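Local coordinates for protein putative aminooxidase (Propionibacterium acnes, PDB 2BA9) that probably isomerises polyunsaturated fatty acids to conjugated products, such as conjugated linoleic acid, using a bound flavin-adenine dinucleotide, at residues D40-K45 / M208-N213. Sequence-based numbering, arbitrary orientation.
Sequences DHVGGK and MFEHLN. With FAD (flavin-adenine dinucleotide), chain D.
Val42 brings CG1 over the plane of the Asn213 carboxamide, nearest to ND2 at 4.0 Å, while the amide's OD1 accepts a hydrogen bond from Ala220 N. The phenyl ring of Phe209 leads away from the loop to pack among Leu19, Ile73 and Phe408; its CB stays behind, 4.2 Å from Gly43 CA. At the edge of the His41 imidazole, Asp40 OD1 lies nearly in the ring plane and accepts from ND1 at 2.7 Å (N-H...O 163°).

Between loop 40-45 and helix 204-215, Val42 illustrates how the two branches of one residue can meet different parts of a helix. CG1, anti to the carbonyl carbon (chi1 -55°), is set toward Asn213; CG2, between the backbone N and the carbonyl carbon, lies against Glu210 CA at 3.8 Å and grazes the Glu210 CG methylene. Beyond that methylene the glutamate is extended; OE1 forms a salt bridge with Arg55, and OE2 receives a weak bond from a water that accepts from Val42 N at 3.0 Å.

The loop follows strand 33-36 of the Rossmann-type sheet, and its far end grips the FAD pyrophosphate: Lys45 N donates to O1A at 3.0 Å and Lys45 NZ to O2A at 2.6 Å, with Glu401 as a second charged partner for NZ. Chemically, then, apolar contacts, one water and a hydrogen bond from Gln206 NE2 to Val42 O join loop and helix, whereas the charged contact with the cofactor falls to Lys45.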
# COMPACT_ATOMS: atom_id res chain seq x y z
N ASP A 40 15.51 10.44 -7.13
CA ASP A 40 16.90 9.99 -7.03
C ASP A 40 17.05 8.74 -6.18
O ASP A 40 18.15 8.40 -5.75
CB ASP A 40 17.75 11.10 -6.45
CG ASP A 40 17.42 11.40 -4.99
OD1 ASP A 40 16.40 10.87 -4.46
OD2 ASP A 40 18.20 12.14 -4.39
N HIS A 41 15.94 8.03 -5.94
CA HIS A 41 15.95 6.91 -5.03
C HIS A 41 14.93 5.84 -5.43
O HIS A 41 14.03 6.06 -6.24
CB HIS A 41 15.74 7.37 -3.57
CG HIS A 41 14.44 8.07 -3.32
ND1 HIS A 41 14.30 9.44 -3.42
CD2 HIS A 41 13.23 7.59 -2.96
CE1 HIS A 41 13.05 9.77 -3.15
NE2 HIS A 41 12.38 8.68 -2.86
N VAL A 42 15.12 4.67 -4.84
CA VAL A 42 14.35 3.48 -5.17
C VAL A 42 13.68 2.95 -3.89
O VAL A 42 14.21 3.09 -2.79
CB VAL A 42 15.25 2.39 -5.83
CG1 VAL A 42 15.99 2.94 -7.06
CG2 VAL A 42 16.22 1.78 -4.82
N GLY A 43 12.51 2.34 -4.06
CA GLY A 43 11.75 1.82 -2.94
C GLY A 43 10.36 2.43 -2.85
O GLY A 43 9.46 1.87 -2.19
N GLY A 44 10.18 3.58 -3.51
CA GLY A 44 8.93 4.33 -3.42
C GLY A 44 8.46 4.59 -1.99
O GLY A 44 9.12 5.33 -1.23
N LYS A 45 7.34 3.96 -1.62
CA LYS A 45 6.73 4.19 -0.30
C LYS A 45 7.26 3.23 0.78
O LYS A 45 6.83 3.27 1.94
CB LYS A 45 5.19 4.15 -0.41
CG LYS A 45 4.63 5.29 -1.27
CD LYS A 45 3.15 5.51 -1.05
CE LYS A 45 2.31 4.44 -1.75
NZ LYS A 45 2.26 4.62 -3.23
N MET A 208 15.82 -3.58 1.49
CA MET A 208 15.77 -4.77 0.64
C MET A 208 15.44 -4.47 -0.82
O MET A 208 15.81 -5.23 -1.71
CB MET A 208 14.79 -5.81 1.22
CG MET A 208 13.34 -5.37 1.35
SD MET A 208 12.45 -6.40 2.56
CE MET A 208 10.83 -5.60 2.58
N PHE A 209 14.75 -3.37 -1.07
CA PHE A 209 14.49 -2.93 -2.43
C PHE A 209 15.68 -2.15 -3.00
O PHE A 209 15.94 -2.18 -4.20
CB PHE A 209 13.20 -2.13 -2.47
CG PHE A 209 11.99 -2.95 -2.17
CD1 PHE A 209 11.51 -3.88 -3.11
CD2 PHE A 209 11.35 -2.85 -0.95
CE1 PHE A 209 10.39 -4.67 -2.84
CE2 PHE A 209 10.23 -3.62 -0.68
CZ PHE A 209 9.74 -4.54 -1.63
N GLU A 210 16.42 -1.46 -2.13
CA GLU A 210 17.71 -0.91 -2.54
C GLU A 210 18.62 -2.06 -2.98
O GLU A 210 19.21 -2.02 -4.06
CB GLU A 210 18.34 -0.08 -1.42
CG GLU A 210 17.59 1.21 -1.18
CD GLU A 210 18.08 1.99 0.04
OE1 GLU A 210 18.47 1.40 1.07
OE2 GLU A 210 18.02 3.22 -0.04
N HIS A 211 18.67 -3.12 -2.18
CA HIS A 211 19.52 -4.27 -2.51
C HIS A 211 19.00 -5.07 -3.72
O HIS A 211 19.79 -5.54 -4.53
CB HIS A 211 19.66 -5.18 -1.31
CG HIS A 211 20.18 -4.50 -0.10
ND1 HIS A 211 19.92 -4.95 1.18
CD2 HIS A 211 20.92 -3.37 0.05
CE1 HIS A 211 20.50 -4.15 2.05
NE2 HIS A 211 21.11 -3.18 1.39
N LEU A 212 17.69 -5.22 -3.84
CA LEU A 212 17.12 -5.86 -5.02
C LEU A 212 17.57 -5.15 -6.31
O LEU A 212 17.96 -5.81 -7.28
CB LEU A 212 15.58 -5.87 -4.96
CG LEU A 212 14.85 -6.43 -6.19
CD1 LEU A 212 15.27 -7.89 -6.51
CD2 LEU A 212 13.35 -6.32 -5.99
N ASN A 213 17.48 -3.83 -6.29
CA ASN A 213 17.94 -2.98 -7.38
C ASN A 213 19.38 -3.30 -7.74
O ASN A 213 19.70 -3.54 -8.90
CB ASN A 213 17.82 -1.50 -6.97
CG ASN A 213 18.07 -0.52 -8.12
OD1 ASN A 213 17.45 -0.64 -9.17
ND2 ASN A 213 18.95 0.46 -7.90
PA FAD D . 5.23 3.13 -4.90
O1A FAD D . 5.79 2.48 -3.66
O2A FAD D . 4.45 4.41 -4.69
O5B FAD D . 6.45 3.50 -5.87
C5B FAD D . 6.13 4.08 -7.12
C4B FAD D . 7.39 4.58 -7.79
O4B FAD D . 7.05 5.11 -9.05
C3B FAD D . 8.09 5.66 -6.97
O3B FAD D . 9.44 5.32 -6.77
C2B FAD D . 7.90 6.91 -7.80
O2B FAD D . 8.92 7.88 -7.59
C1B FAD D . 7.75 6.32 -9.22
N9A FAD D . 7.06 7.27 -10.10
C8A FAD D . 5.84 7.88 -9.88
N7A FAD D . 5.57 8.71 -10.93
C5A FAD D . 6.60 8.63 -11.81
C6A FAD D . 6.87 9.27 -13.04
N6A FAD D . 5.84 9.84 -13.74
N1A FAD D . 8.04 8.94 -13.72
C2A FAD D . 8.96 8.06 -13.18
N3A FAD D . 8.69 7.44 -11.97
C4A FAD D . 7.55 7.74 -11.29
N1 FAD D . 2.87 -1.96 2.67
C2 FAD D . 2.86 -3.19 3.29
O2 FAD D . 2.96 -4.22 2.62
N3 FAD D . 2.71 -3.26 4.66
C4 FAD D . 2.60 -2.11 5.41
O4 FAD D . 2.49 -2.21 6.64
C4X FAD D . 2.62 -0.86 4.78
N5 FAD D . 2.49 0.32 5.50
C5X FAD D . 2.67 1.55 4.91
C6 FAD D . 2.67 2.71 5.68
C7 FAD D . 2.89 3.95 5.08
C7M FAD D . 2.91 5.17 5.94
C8 FAD D . 3.10 4.02 3.70
C8M FAD D . 3.34 5.32 3.00
C9 FAD D . 3.09 2.86 2.94
C9A FAD D . 2.86 1.61 3.53
N10 FAD D . 2.83 0.42 2.77
C10 FAD D . 2.78 -0.80 3.40
C1' FAD D . 2.50 0.45 1.32
C2' FAD D . 3.73 0.17 0.45
O2' FAD D . 4.85 0.95 0.85
C3' FAD D . 3.34 0.45 -0.99
O3' FAD D . 2.13 -0.24 -1.30
C4' FAD D . 4.46 0.05 -1.94
O4' FAD D . 5.57 0.93 -1.82
C5' FAD D . 3.90 0.04 -3.36
O5' FAD D . 4.95 -0.02 -4.28
P FAD D . 4.72 0.50 -5.80
O1P FAD D . 6.01 0.40 -6.60
O2P FAD D . 3.61 -0.29 -6.40
O3P FAD D . 4.34 2.06 -5.69
O HOH W 1 17.47 4.62 -2.98